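Long-range contacts in FERM, ARHGEF and pleckstrin domain-containing protein 2 (Mus musculus, PDB 6D2K), which activates the small GTPase RAC1 as a guanine nucleotide exchange factor in semaphorin signalling and actin remodelling, and is represented here by its FERM domain: residues Leu83-Phe88 and Ala105-Arg110; Thr123-Ile128 and Glu162-Phe167; Lys240-Leu245 and Glu261-Ser266. All coordinates share one frame; numbering follows the deposited sequence.

How the contacts relate
The three contacts sample three parts of the FERM domain. Contact 1 is the most central, its centre about 5 Å from the centre of the chain, and almost all its touching residues are buried; it joins the ubiquitin-like sheet to helix 98-113 through an arginine on a carbonyl oxygen plus apolar packing. Contact 2, in the helical central domain, and contact 3, in the PH-like domain, are partly buried and lie on opposite sides of that centre, their own centres about 41 Å apart. Contact 2 is apolar helix packing without a hydrogen bond. Contact 3 combines strand pairing with a salt bridge at the surface. No element is shared, although helices 98-113 and 121-136 are consecutive.

Contact 1 of 3, residues Leu83-Phe88 and Ala105-Arg110; sequences LAVKFF and ALQLKR
R110 reaches from helix 98-113 to the end of strand 79-85 and closes its guanidinium on the backbone carbonyl of L83. The chain bends at chi3, which brings the flat group end-on to the strand. NH1 and NH2 both donate to the single L83 O atom, NH1 at 3.0 Å. The NH2 bond to L83 O runs nearly along the C=O axis, and the oxygen lies only 6° out of the guanidinium plane. Both N-H...O bonds are clearly bent, about equally, as expected when two donors converge on one acceptor. E52 adds a long, weak ion pair, and R82 brings a like charge close.

A84 CB touches R110 NH1 and also Q107, which lies one turn earlier on the helix and supplies the other large part of the contact. Q107 CB meets V85 CG2 at 3.8 Å. CG touches two side chains at once, V85 CG2 and F88 CZ, each at 3.7 Å. The chain bends at chi2; CD lies 4.1 Å from V85 CB, and the terminal amide comes up against the backbone of A84 and V85. The F88 ring stands nearly perpendicular to that amide (83° between planes). V85 CG1 covers one face of the same ring, 3.6 Å above its plane, while F88 CE1 makes a looser approach to L108 CD2 at 4.4 Å.

The short strand and helix segments run almost at right angles (95°). The strand belongs to the ubiquitin-like sheet, where A84 pairs with G50; L108 packs on L184 of helix 176-187. The contact therefore sits where the N-terminal and central parts of the FERM domain join.

Contact 2 of 3, residues Thr123-Ile128 and Glu162-Phe167; sequences TAALLI and EKILDF
A125 and I164 lie where helices 121-136 and 161-168 come closest, with CA atoms 4.8 Å apart. The short axes approach to 8.1 Å at a crossing angle of -51°, and the small alanine permits this closeness: its CB points at the partner helix and has K163 CB 3.7 Å away.

Aliphatic packing forms one group of interactions. I164 CG1 lies 3.9 Å from A125 CA, so the isoleucine presses on the backbone of the first helix as well as on its methyl. One turn further along that helix, I128 and I164 meet through both branches, CD1 on CD1 at 4.0 Å, with CG2 of I128 also against the partner's CG2 and CD1. The two side chains are inclined to each other.

Aromatic packing forms the second group. The F167 ring lies against A125 and L126, its CD2 3.7 Å from L126 N and 4.0 Å from A125 CB. L126 CD1 sits over a face of the ring, 4.2 Å from the centroid and 27° off the normal, which qualifies as a CH-pi contact. The leucine reaches that position with CG anti to its backbone N (chi1 -179°), and it crosses the phenylalanine side chain at about a right angle.

At the border, K163 contributes only its CB and leads its amine away from the interface.

No hydrogen bond joins the two segments. Their side chains meet carbon on carbon, with one CH-pi contact among them, and the approach of F167 to the backbone N of L126 is ring packing. Within the helical central domain the pairing is therefore apolar, consistent with burial and van der Waals fit rather than directional polar bonds.

Contact 3 of 3, residues Lys240-Leu245 and Glu261-Ser266; sequences KRKRFL and EFLLGS
R243 extends over E261, its diagonal neighbour on the adjacent strand, and forms a side-on, two-nitrogen salt bridge with it. NE donates to E261 OE2 at 2.6 Å, while NH2 reaches E261 OE1 at 2.9 Å. A bend at chi3 (49°) turns the guanidinium toward the acid. Both oxygens are met from above the carboxylate plane, and the two flat groups are 33° apart. On the same face, R243 CG packs against L263 CD1, and L245 lies alongside E261, CG to CG at 3.9 Å.

Backbone pairing is antiparallel. F244 and F262 form a hydrogen-bonded pair: F244 N donates to F262 O at 2.8 Å, nearly straight at 173°, and F262 N returns a bond to F244 O. R243-L263 and L245-E261 are the non-hydrogen-bonded pairs beside it. Another bond, from L264 N to K242 O, extends the pairing to the type II' turn K240-R243. K242 lays its aliphatic chain along the end of the partner segment, CG 3.7 Å from S266 C.

F244, F262 and L264 serve the buried side, with F244 CB 3.7 Å from L264 CD1. There the F244 ring meets F273 of helix 267-284 edge-to-face, and F262 packs on I208 and L210 of strand 207-213. Strands 236-240 and 198-201 flank the pair within the PH-like sheet. S266 is the N-cap of helix 267-284; its OG caps a backbone N there and hydrogen-bonds to E269.

Contact 1 of 3, residues Leu83-Phe88 and Ala105-Arg110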
ATOM      1  N   LEU A  83      -0.878  -9.808  -2.415  1.00 12.94           N
ATOM      2  CA  LEU A  83      -0.487  -8.837  -3.425  1.00 11.65           C
ATOM      3  C   LEU A  83      -0.842  -7.442  -2.953  1.00 10.65           C
ATOM      4  O   LEU A  83      -1.933  -7.236  -2.405  1.00 12.13           O
ATOM      5  CB  LEU A  83      -1.264  -9.122  -4.715  1.00 13.51           C
ATOM      6  CG  LEU A  83      -1.020  -8.140  -5.853  1.00 13.95           C
ATOM      7  CD1 LEU A  83       0.414  -8.188  -6.299  1.00 16.34           C
ATOM      8  CD2 LEU A  83      -1.971  -8.504  -6.996  1.00 14.43           C
ATOM      9  N   ALA A  84       0.061  -6.488  -3.180  1.00 11.59           N
ATOM     10  CA  ALA A  84      -0.205  -5.104  -2.819  1.00 11.60           C
ATOM     11  C   ALA A  84       0.611  -4.170  -3.679  1.00 12.45           C
ATOM     12  O   ALA A  84       1.700  -4.528  -4.135  1.00 12.77           O
ATOM     13  CB  ALA A  84       0.134  -4.860  -1.340  1.00 11.53           C
ATOM     14  N   VAL A  85       0.092  -2.961  -3.885  1.00 11.38           N
ATOM     15  CA  VAL A  85       0.906  -1.889  -4.460  1.00 11.57           C
ATOM     16  C   VAL A  85       1.989  -1.466  -3.458  1.00 12.93           C
ATOM     17  O   VAL A  85       1.693  -1.168  -2.301  1.00 12.56           O
ATOM     18  CB  VAL A  85       0.052  -0.661  -4.772  1.00  9.40           C
ATOM     19  CG1 VAL A  85       0.961   0.523  -5.147  1.00 10.65           C
ATOM     20  CG2 VAL A  85      -0.974  -0.969  -5.877  1.00  9.81           C
ATOM     21  N   LYS A  86       3.243  -1.457  -3.902  1.00 11.14           N
ATOM     22  CA  LYS A  86       4.339  -0.981  -3.075  1.00 12.89           C
ATOM     23  C   LYS A  86       4.603   0.503  -3.311  1.00 12.49           C
ATOM     24  O   LYS A  86       4.787   1.261  -2.359  1.00 13.29           O
ATOM     25  CB  LYS A  86       5.599  -1.795  -3.361  1.00 15.32           C
ATOM     26  CG  LYS A  86       6.780  -1.419  -2.462  1.00 13.63           C
ATOM     27  CD  LYS A  86       8.060  -2.125  -2.897  1.00 23.13           C
ATOM     28  CE  LYS A  86       8.720  -2.838  -1.734  1.00 24.72           C
ATOM     29  NZ  LYS A  86       9.944  -3.578  -2.171  1.00 21.43           N
ATOM     30  N   PHE A  87       4.621   0.908  -4.578  1.00 11.83           N
ATOM     31  CA  PHE A  87       4.956   2.282  -4.932  1.00 13.05           C
ATOM     32  C   PHE A  87       3.735   2.999  -5.513  1.00 10.81           C
ATOM     33  O   PHE A  87       3.219   2.612  -6.554  1.00 12.89           O
ATOM     34  CB  PHE A  87       6.098   2.315  -5.959  1.00 13.10           C
ATOM     35  CG  PHE A  87       7.363   1.656  -5.484  1.00 11.90           C
ATOM     36  CD1 PHE A  87       8.139   2.247  -4.494  1.00 14.24           C
ATOM     37  CD2 PHE A  87       7.764   0.441  -6.010  1.00 16.40           C
ATOM     38  CE1 PHE A  87       9.304   1.630  -4.046  1.00 15.86           C
ATOM     39  CE2 PHE A  87       8.933  -0.171  -5.565  1.00 16.97           C
ATOM     40  CZ  PHE A  87       9.697   0.427  -4.586  1.00 18.49           C
ATOM     41  N   PHE A  88       3.285   4.050  -4.833  1.00 12.12           N
ATOM     42  CA  PHE A  88       2.145   4.844  -5.290  1.00 13.65           C
ATOM     43  C   PHE A  88       2.625   6.095  -6.045  1.00 13.11           C
ATOM     44  O   PHE A  88       3.176   7.028  -5.438  1.00 14.62           O
ATOM     45  CB  PHE A  88       1.295   5.258  -4.085  1.00 12.68           C
ATOM     46  CG  PHE A  88       0.515   4.120  -3.455  1.00 10.42           C
ATOM     47  CD1 PHE A  88      -0.814   3.929  -3.788  1.00 11.75           C
ATOM     48  CD2 PHE A  88       1.092   3.274  -2.523  1.00 11.33           C
ATOM     49  CE1 PHE A  88      -1.555   2.897  -3.220  1.00 12.88           C
ATOM     50  CE2 PHE A  88       0.356   2.231  -1.947  1.00 11.01           C
ATOM     51  CZ  PHE A  88      -0.965   2.051  -2.299  1.00 12.69           C
ATOM     52  N   ALA A 105      -7.145   0.448  -8.476  1.00 10.62           N
ATOM     53  CA  ALA A 105      -8.469   0.712  -7.919  1.00  8.95           C
ATOM     54  C   ALA A 105      -8.818  -0.304  -6.828  1.00 11.10           C
ATOM     55  O   ALA A 105      -9.413   0.069  -5.801  1.00 11.41           O
ATOM     56  CB  ALA A 105      -9.540   0.709  -9.023  1.00 13.54           C
ATOM     57  N   LEU A 106      -8.441  -1.567  -7.040  1.00 10.36           N
ATOM     58  CA  LEU A 106      -8.681  -2.614  -6.038  1.00 11.74           C
ATOM     59  C   LEU A 106      -7.850  -2.358  -4.782  1.00 11.53           C
ATOM     60  O   LEU A 106      -8.300  -2.615  -3.664  1.00 10.47           O
ATOM     61  CB  LEU A 106      -8.344  -4.009  -6.592  1.00 11.32           C
ATOM     62  CG  LEU A 106      -9.302  -4.560  -7.667  1.00 11.87           C
ATOM     63  CD1 LEU A 106      -8.900  -5.986  -8.056  1.00 16.12           C
ATOM     64  CD2 LEU A 106     -10.728  -4.526  -7.143  1.00 16.57           C
ATOM     65  N   GLN A 107      -6.637  -1.841  -4.959  1.00  9.73           N
ATOM     66  CA  GLN A 107      -5.787  -1.544  -3.809  1.00  8.51           C
ATOM     67  C   GLN A 107      -6.407  -0.421  -2.988  1.00 10.20           C
ATOM     68  O   GLN A 107      -6.447  -0.475  -1.753  1.00 10.68           O
ATOM     69  CB  GLN A 107      -4.387  -1.142  -4.281  1.00  9.71           C
ATOM     70  CG  GLN A 107      -3.473  -0.587  -3.176  1.00 10.17           C
ATOM     71  CD  GLN A 107      -3.037  -1.640  -2.193  1.00 12.51           C
ATOM     72  OE1 GLN A 107      -3.255  -1.517  -0.986  1.00 19.39           O
ATOM     73  NE2 GLN A 107      -2.414  -2.670  -2.689  1.00  9.62           N
ATOM     74  N   LEU A 108      -6.889   0.608  -3.673  1.00  9.65           N
ATOM     75  CA  LEU A 108      -7.508   1.734  -2.987  1.00  9.62           C
ATOM     76  C   LEU A 108      -8.792   1.310  -2.290  1.00 11.25           C
ATOM     77  O   LEU A 108      -9.085   1.791  -1.190  1.00 11.17           O
ATOM     78  CB  LEU A 108      -7.746   2.888  -3.967  1.00 11.27           C
ATOM     79  CG  LEU A 108      -6.416   3.484  -4.441  1.00 10.61           C
ATOM     80  CD1 LEU A 108      -6.690   4.311  -5.690  1.00 12.95           C
ATOM     81  CD2 LEU A 108      -5.715   4.313  -3.346  1.00 11.44           C
ATOM     82  N   LYS A 109      -9.545   0.403  -2.921  1.00 10.62           N
ATOM     83  CA  LYS A 109     -10.708  -0.200  -2.297  1.00 11.26           C
ATOM     84  C   LYS A 109     -10.300  -0.869  -0.985  1.00 13.06           C
ATOM     85  O   LYS A 109     -10.961  -0.675   0.029  1.00 11.78           O
ATOM     86  CB  LYS A 109     -11.384  -1.195  -3.253  1.00 10.96           C
ATOM     87  CG  LYS A 109     -12.504  -2.012  -2.610  1.00 15.66           C
ATOM     88  CD  LYS A 109     -13.112  -2.985  -3.604  1.00 17.72           C
ATOM     89  CE  LYS A 109     -14.038  -3.955  -2.887  1.00 27.56           C
ATOM     90  NZ  LYS A 109     -14.568  -5.020  -3.773  1.00 32.34           N
ATOM     91  N   ARG A 110      -9.217  -1.640  -1.016  1.00 10.70           N
ATOM     92  CA  ARG A 110      -8.743  -2.303   0.201  1.00 12.08           C
ATOM     93  C   ARG A 110      -8.320  -1.286   1.261  1.00 12.00           C
ATOM     94  O   ARG A 110      -8.639  -1.455   2.448  1.00 13.90           O
ATOM     95  CB  ARG A 110      -7.588  -3.263  -0.099  1.00 12.84           C
ATOM     96  CG  ARG A 110      -6.903  -3.785   1.165  1.00 20.99           C
ATOM     97  CD  ARG A 110      -5.474  -4.278   0.900  1.00 20.19           C
ATOM     98  NE  ARG A 110      -5.490  -5.521   0.168  1.00 20.20           N
ATOM     99  CZ  ARG A 110      -4.454  -6.047  -0.473  1.00 16.52           C
ATOM    100  NH1 ARG A 110      -3.285  -5.428  -0.495  1.00 16.68           N
ATOM    101  NH2 ARG A 110      -4.613  -7.194  -1.115  1.00 18.45           N
TER

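Contact 2 of 3, residues Thr123-Ile128 and Glu162-Phe167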
ATOM      1  N   THR A 123     -16.878  11.947   0.175  1.00 16.74           N
ATOM      2  CA  THR A 123     -15.854  11.443  -0.727  1.00 15.55           C
ATOM      3  C   THR A 123     -15.712   9.919  -0.673  1.00 17.14           C
ATOM      4  O   THR A 123     -15.499   9.259  -1.709  1.00 15.35           O
ATOM      5  CB  THR A 123     -14.519  12.150  -0.498  1.00 17.00           C
ATOM      6  OG1 THR A 123     -14.712  13.542  -0.749  1.00 19.04           O
ATOM      7  CG2 THR A 123     -13.461  11.602  -1.452  1.00 18.23           C
ATOM      8  N   ALA A 124     -15.830   9.354   0.527  1.00 13.79           N
ATOM      9  CA  ALA A 124     -15.798   7.905   0.676  1.00 15.27           C
ATOM     10  C   ALA A 124     -16.952   7.283  -0.098  1.00 17.65           C
ATOM     11  O   ALA A 124     -16.780   6.295  -0.819  1.00 14.61           O
ATOM     12  CB  ALA A 124     -15.877   7.518   2.151  1.00 18.96           C
ATOM     13  N   ALA A 125     -18.133   7.865   0.083  1.00 14.28           N
ATOM     14  CA  ALA A 125     -19.348   7.401  -0.581  1.00 15.13           C
ATOM     15  C   ALA A 125     -19.212   7.491  -2.098  1.00 12.40           C
ATOM     16  O   ALA A 125     -19.640   6.575  -2.842  1.00 14.58           O
ATOM     17  CB  ALA A 125     -20.528   8.233  -0.111  1.00 17.01           C
ATOM     18  N   LEU A 126     -18.618   8.586  -2.567  1.00 14.32           N
ATOM     19  CA  LEU A 126     -18.374   8.751  -3.996  1.00 14.23           C
ATOM     20  C   LEU A 126     -17.404   7.691  -4.529  1.00 13.70           C
ATOM     21  O   LEU A 126     -17.639   7.096  -5.581  1.00 13.80           O
ATOM     22  CB  LEU A 126     -17.860  10.164  -4.283  1.00 14.63           C
ATOM     23  CG  LEU A 126     -17.576  10.496  -5.744  1.00 13.12           C
ATOM     24  CD1 LEU A 126     -18.863  10.347  -6.585  1.00 15.80           C
ATOM     25  CD2 LEU A 126     -16.986  11.904  -5.850  1.00 16.53           C
ATOM     26  N   LEU A 127     -16.300   7.462  -3.827  1.00 13.41           N
ATOM     27  CA  LEU A 127     -15.375   6.395  -4.210  1.00 12.58           C
ATOM     28  C   LEU A 127     -16.092   5.055  -4.328  1.00 12.24           C
ATOM     29  O   LEU A 127     -15.925   4.339  -5.324  1.00 13.94           O
ATOM     30  CB  LEU A 127     -14.239   6.265  -3.176  1.00 14.69           C
ATOM     31  CG  LEU A 127     -13.116   7.278  -3.320  1.00 15.96           C
ATOM     32  CD1 LEU A 127     -12.223   7.250  -2.074  1.00 17.13           C
ATOM     33  CD2 LEU A 127     -12.293   6.985  -4.562  1.00 16.61           C
ATOM     34  N   ILE A 128     -16.854   4.691  -3.302  1.00 13.47           N
ATOM     35  CA  ILE A 128     -17.556   3.415  -3.309  1.00 12.93           C
ATOM     36  C   ILE A 128     -18.544   3.357  -4.468  1.00 13.93           C
ATOM     37  O   ILE A 128     -18.676   2.320  -5.104  1.00 13.75           O
ATOM     38  CB  ILE A 128     -18.268   3.147  -1.979  1.00 11.62           C
ATOM     39  CG1 ILE A 128     -17.239   3.094  -0.851  1.00 14.69           C
ATOM     40  CG2 ILE A 128     -19.058   1.835  -2.036  1.00 16.14           C
ATOM     41  CD1 ILE A 128     -17.857   3.090   0.539  1.00 17.61           C
ATOM     42  N   GLU A 162     -27.309   5.633   1.839  1.00 23.07           N
ATOM     43  CA  GLU A 162     -28.069   6.580   1.027  1.00 27.29           C
ATOM     44  C   GLU A 162     -27.168   7.414   0.118  1.00 25.34           C
ATOM     45  O   GLU A 162     -27.460   7.590  -1.057  1.00 22.69           O
ATOM     46  CB  GLU A 162     -28.939   7.487   1.901  1.00 32.44           C
ATOM     47  CG  GLU A 162     -29.925   6.729   2.773  1.00 36.41           C
ATOM     48  CD  GLU A 162     -30.894   5.877   1.970  1.00 42.72           C
ATOM     49  OE1 GLU A 162     -31.373   4.855   2.510  1.00 39.86           O
ATOM     50  OE2 GLU A 162     -31.177   6.222   0.800  1.00 45.67           O
ATOM     51  N   LYS A 163     -26.066   7.923   0.655  1.00 20.99           N
ATOM     52  CA  LYS A 163     -25.149   8.707  -0.167  1.00 19.32           C
ATOM     53  C   LYS A 163     -24.555   7.858  -1.290  1.00 19.43           C
ATOM     54  O   LYS A 163     -24.409   8.326  -2.417  1.00 19.84           O
ATOM     55  CB  LYS A 163     -24.011   9.283   0.675  1.00 20.02           C
ATOM     56  CG  LYS A 163     -24.423  10.355   1.668  1.00 31.71           C
ATOM     57  CD  LYS A 163     -23.235  10.769   2.528  1.00 33.37           C
ATOM     58  CE  LYS A 163     -23.654  11.715   3.646  1.00 35.78           C
ATOM     59  NZ  LYS A 163     -24.128  13.022   3.110  1.00 37.30           N
ATOM     60  N   ILE A 164     -24.204   6.617  -0.973  1.00 18.07           N
ATOM     61  CA  ILE A 164     -23.587   5.725  -1.957  1.00 16.04           C
ATOM     62  C   ILE A 164     -24.529   5.489  -3.150  1.00 18.52           C
ATOM     63  O   ILE A 164     -24.118   5.589  -4.302  1.00 15.55           O
ATOM     64  CB  ILE A 164     -23.207   4.368  -1.330  1.00 16.73           C
ATOM     65  CG1 ILE A 164     -22.064   4.550  -0.325  1.00 15.00           C
ATOM     66  CG2 ILE A 164     -22.805   3.395  -2.431  1.00 16.27           C
ATOM     67  CD1 ILE A 164     -21.837   3.347   0.580  1.00 17.50           C
ATOM     68  N   LEU A 165     -25.786   5.177  -2.842  1.00 18.26           N
ATOM     69  CA  LEU A 165     -26.826   4.938  -3.839  1.00 23.69           C
ATOM     70  C   LEU A 165     -27.080   6.180  -4.678  1.00 18.72           C
ATOM     71  O   LEU A 165     -27.212   6.114  -5.902  1.00 20.44           O
ATOM     72  CB  LEU A 165     -28.130   4.539  -3.144  1.00 21.86           C
ATOM     73  CG  LEU A 165     -28.478   3.065  -2.918  1.00 34.28           C
ATOM     74  CD1 LEU A 165     -27.266   2.150  -3.014  1.00 28.55           C
ATOM     75  CD2 LEU A 165     -29.201   2.899  -1.581  1.00 32.61           C
ATOM     76  N   ASP A 166     -27.171   7.316  -4.002  1.00 18.64           N
ATOM     77  CA  ASP A 166     -27.375   8.607  -4.648  1.00 21.61           C
ATOM     78  C   ASP A 166     -26.292   8.921  -5.685  1.00 21.51           C
ATOM     79  O   ASP A 166     -26.590   9.314  -6.814  1.00 20.37           O
ATOM     80  CB  ASP A 166     -27.430   9.690  -3.562  1.00 22.00           C
ATOM     81  CG  ASP A 166     -27.549  11.100  -4.124  1.00 34.55           C
ATOM     82  OD1 ASP A 166     -27.776  12.031  -3.321  1.00 45.45           O
ATOM     83  OD2 ASP A 166     -27.406  11.293  -5.347  1.00 40.43           O
ATOM     84  N   PHE A 167     -25.032   8.742  -5.311  1.00 16.64           N
ATOM     85  CA  PHE A 167     -23.932   8.984  -6.239  1.00 16.09           C
ATOM     86  C   PHE A 167     -23.917   7.950  -7.376  1.00 16.38           C
ATOM     87  O   PHE A 167     -23.643   8.293  -8.525  1.00 16.22           O
ATOM     88  CB  PHE A 167     -22.572   8.957  -5.514  1.00 15.38           C
ATOM     89  CG  PHE A 167     -22.270  10.190  -4.700  1.00 18.35           C
ATOM     90  CD1 PHE A 167     -22.257  11.440  -5.286  1.00 16.52           C
ATOM     91  CD2 PHE A 167     -21.926  10.081  -3.360  1.00 16.64           C
ATOM     92  CE1 PHE A 167     -21.976  12.576  -4.544  1.00 18.68           C
ATOM     93  CE2 PHE A 167     -21.633  11.203  -2.610  1.00 18.94           C
ATOM     94  CZ  PHE A 167     -21.651  12.457  -3.207  1.00 19.17           C
TER

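Contact 3 of 3, residues Lys240-Leu245 and Glu261-Ser266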
ATOM      1  N   LYS A 240      20.205   3.325  12.969  1.00 13.10           N
ATOM      2  CA  LYS A 240      21.018   2.638  13.965  1.00 13.26           C
ATOM      3  C   LYS A 240      20.119   2.162  15.084  1.00 11.31           C
ATOM      4  O   LYS A 240      19.562   2.970  15.836  1.00 13.20           O
ATOM      5  CB  LYS A 240      22.087   3.567  14.536  1.00 17.94           C
ATOM      6  CG  LYS A 240      23.039   4.123  13.490  1.00 20.54           C
ATOM      7  CD  LYS A 240      24.139   4.948  14.161  1.00 27.22           C
ATOM      8  CE  LYS A 240      25.454   4.819  13.409  1.00 35.02           C
ATOM      9  NZ  LYS A 240      25.350   5.261  11.993  1.00 36.49           N
ATOM     10  N   ARG A 241      19.988   0.847  15.198  1.00 12.32           N
ATOM     11  CA  ARG A 241      19.120   0.253  16.211  1.00 11.17           C
ATOM     12  C   ARG A 241      17.707   0.810  16.032  1.00 15.26           C
ATOM     13  O   ARG A 241      17.130   0.628  14.961  1.00 14.01           O
ATOM     14  CB  ARG A 241      19.702   0.487  17.616  1.00 11.38           C
ATOM     15  CG  ARG A 241      19.178  -0.457  18.674  1.00 14.12           C
ATOM     16  CD  ARG A 241      20.138  -0.415  19.873  1.00 19.33           C
ATOM     17  NE  ARG A 241      19.663  -1.173  21.026  1.00 17.95           N
ATOM     18  CZ  ARG A 241      20.439  -1.985  21.736  1.00 13.76           C
ATOM     19  NH1 ARG A 241      21.696  -2.175  21.370  1.00 13.42           N
ATOM     20  NH2 ARG A 241      19.935  -2.628  22.784  1.00 16.00           N
ATOM     21  N   LYS A 242      17.153   1.481  17.040  1.00 11.91           N
ATOM     22  CA  LYS A 242      15.794   2.031  16.936  1.00 15.38           C
ATOM     23  C   LYS A 242      15.730   3.423  16.307  1.00 11.75           C
ATOM     24  O   LYS A 242      14.631   3.965  16.136  1.00 13.79           O
ATOM     25  CB  LYS A 242      15.112   2.098  18.305  1.00 17.38           C
ATOM     26  CG  LYS A 242      14.952   0.745  18.975  1.00 18.42           C
ATOM     27  CD  LYS A 242      14.012   0.836  20.167  1.00 21.80           C
ATOM     28  CE  LYS A 242      14.516   1.786  21.225  1.00 27.57           C
ATOM     29  NZ  LYS A 242      13.739   1.618  22.488  1.00 33.83           N
ATOM     30  N   ARG A 243      16.888   3.996  15.987  1.00 12.55           N
ATOM     31  CA  ARG A 243      16.984   5.382  15.518  1.00 12.18           C
ATOM     32  C   ARG A 243      16.982   5.481  14.000  1.00 14.59           C
ATOM     33  O   ARG A 243      17.808   4.850  13.340  1.00 15.24           O
ATOM     34  CB  ARG A 243      18.288   6.025  16.044  1.00 12.77           C
ATOM     35  CG  ARG A 243      18.352   6.161  17.554  1.00 24.60           C
ATOM     36  CD  ARG A 243      19.800   6.368  18.040  1.00 30.99           C
ATOM     37  NE  ARG A 243      20.492   7.414  17.297  1.00 37.38           N
ATOM     38  CZ  ARG A 243      21.796   7.407  17.031  1.00 29.93           C
ATOM     39  NH1 ARG A 243      22.555   6.398  17.436  1.00 29.11           N
ATOM     40  NH2 ARG A 243      22.331   8.408  16.345  1.00 31.21           N
ATOM     41  N   PHE A 244      16.064   6.287  13.460  1.00 13.43           N
ATOM     42  CA  PHE A 244      16.027   6.596  12.030  1.00 11.69           C
ATOM     43  C   PHE A 244      16.638   7.978  11.795  1.00 12.95           C
ATOM     44  O   PHE A 244      16.241   8.942  12.438  1.00 14.84           O
ATOM     45  CB  PHE A 244      14.574   6.569  11.537  1.00 11.27           C
ATOM     46  CG  PHE A 244      14.412   6.932  10.089  1.00 10.96           C
ATOM     47  CD1 PHE A 244      14.921   6.121   9.087  1.00 13.97           C
ATOM     48  CD2 PHE A 244      13.732   8.083   9.733  1.00 16.53           C
ATOM     49  CE1 PHE A 244      14.747   6.460   7.753  1.00 16.14           C
ATOM     50  CE2 PHE A 244      13.563   8.435   8.405  1.00 15.62           C
ATOM     51  CZ  PHE A 244      14.075   7.623   7.418  1.00 12.71           C
ATOM     52  N   LEU A 245      17.611   8.065  10.890  1.00 13.11           N
ATOM     53  CA  LEU A 245      18.382   9.296  10.693  1.00 16.01           C
ATOM     54  C   LEU A 245      18.200   9.874   9.292  1.00 15.42           C
ATOM     55  O   LEU A 245      18.449   9.193   8.303  1.00 15.94           O
ATOM     56  CB  LEU A 245      19.879   9.032  10.944  1.00 17.08           C
ATOM     57  CG  LEU A 245      20.359   8.782  12.386  1.00 22.83           C
ATOM     58  CD1 LEU A 245      19.755   7.523  12.978  1.00 26.45           C
ATOM     59  CD2 LEU A 245      21.874   8.696  12.424  1.00 26.07           C
ATOM     60  N   GLU A 261      16.608  13.077  13.837  1.00 18.08           N
ATOM     61  CA  GLU A 261      16.519  11.728  14.387  1.00 19.76           C
ATOM     62  C   GLU A 261      15.124  11.410  14.897  1.00 18.95           C
ATOM     63  O   GLU A 261      14.499  12.227  15.573  1.00 18.16           O
ATOM     64  CB  GLU A 261      17.516  11.546  15.530  1.00 21.94           C
ATOM     65  CG  GLU A 261      18.917  11.211  15.082  1.00 29.91           C
ATOM     66  CD  GLU A 261      19.730  10.555  16.185  1.00 36.03           C
ATOM     67  OE1 GLU A 261      20.914  10.921  16.347  1.00 39.64           O
ATOM     68  OE2 GLU A 261      19.182   9.678  16.894  1.00 40.62           O
ATOM     69  N   PHE A 262      14.635  10.219  14.558  1.00 15.41           N
ATOM     70  CA  PHE A 262      13.345   9.749  15.056  1.00 16.02           C
ATOM     71  C   PHE A 262      13.526   8.378  15.672  1.00 16.68           C
ATOM     72  O   PHE A 262      14.309   7.570  15.175  1.00 17.47           O
ATOM     73  CB  PHE A 262      12.328   9.698  13.915  1.00 13.91           C
ATOM     74  CG  PHE A 262      12.076  11.041  13.295  1.00 15.81           C
ATOM     75  CD1 PHE A 262      11.121  11.887  13.826  1.00 21.08           C
ATOM     76  CD2 PHE A 262      12.823  11.464  12.213  1.00 21.13           C
ATOM     77  CE1 PHE A 262      10.893  13.139  13.260  1.00 22.99           C
ATOM     78  CE2 PHE A 262      12.605  12.706  11.651  1.00 20.48           C
ATOM     79  CZ  PHE A 262      11.646  13.545  12.181  1.00 21.68           C
ATOM     80  N   LEU A 263      12.806   8.112  16.755  1.00 14.70           N
ATOM     81  CA  LEU A 263      12.943   6.838  17.438  1.00 16.92           C
ATOM     82  C   LEU A 263      11.734   5.970  17.127  1.00 15.93           C
ATOM     83  O   LEU A 263      10.603   6.356  17.425  1.00 17.68           O
ATOM     84  CB  LEU A 263      13.044   7.068  18.946  1.00 18.92           C
ATOM     85  CG  LEU A 263      13.541   5.892  19.769  1.00 22.23           C
ATOM     86  CD1 LEU A 263      15.039   5.716  19.514  1.00 26.14           C
ATOM     87  CD2 LEU A 263      13.280   6.150  21.251  1.00 28.00           C
ATOM     88  N   LEU A 264      11.955   4.805  16.524  1.00 14.29           N
ATOM     89  CA  LEU A 264      10.834   3.893  16.263  1.00 14.77           C
ATOM     90  C   LEU A 264      10.735   2.860  17.387  1.00 15.63           C
ATOM     91  O   LEU A 264      11.501   2.910  18.349  1.00 17.10           O
ATOM     92  CB  LEU A 264      10.942   3.231  14.887  1.00 13.70           C
ATOM     93  CG  LEU A 264      10.566   4.156  13.722  1.00 12.58           C
ATOM     94  CD1 LEU A 264      11.754   5.008  13.321  1.00 14.13           C
ATOM     95  CD2 LEU A 264      10.034   3.383  12.523  1.00 15.36           C
ATOM     96  N   GLY A 265       9.790   1.936  17.273  1.00 16.03           N
ATOM     97  CA  GLY A 265       9.475   1.068  18.392  1.00 19.22           C
ATOM     98  C   GLY A 265      10.433  -0.086  18.604  1.00 18.63           C
ATOM     99  O   GLY A 265      10.480  -0.672  19.685  1.00 16.99           O
ATOM    100  N   SER A 266      11.197  -0.414  17.570  1.00 14.20           N
ATOM    101  CA  SER A 266      12.152  -1.514  17.630  1.00 14.44           C
ATOM    102  C   SER A 266      13.158  -1.387  16.507  1.00 16.51           C
ATOM    103  O   SER A 266      12.913  -0.687  15.508  1.00 13.10           O
ATOM    104  CB  SER A 266      11.426  -2.859  17.504  1.00 14.87           C
ATOM    105  OG  SER A 266      10.845  -3.039  16.225  1.00 18.36           O
TER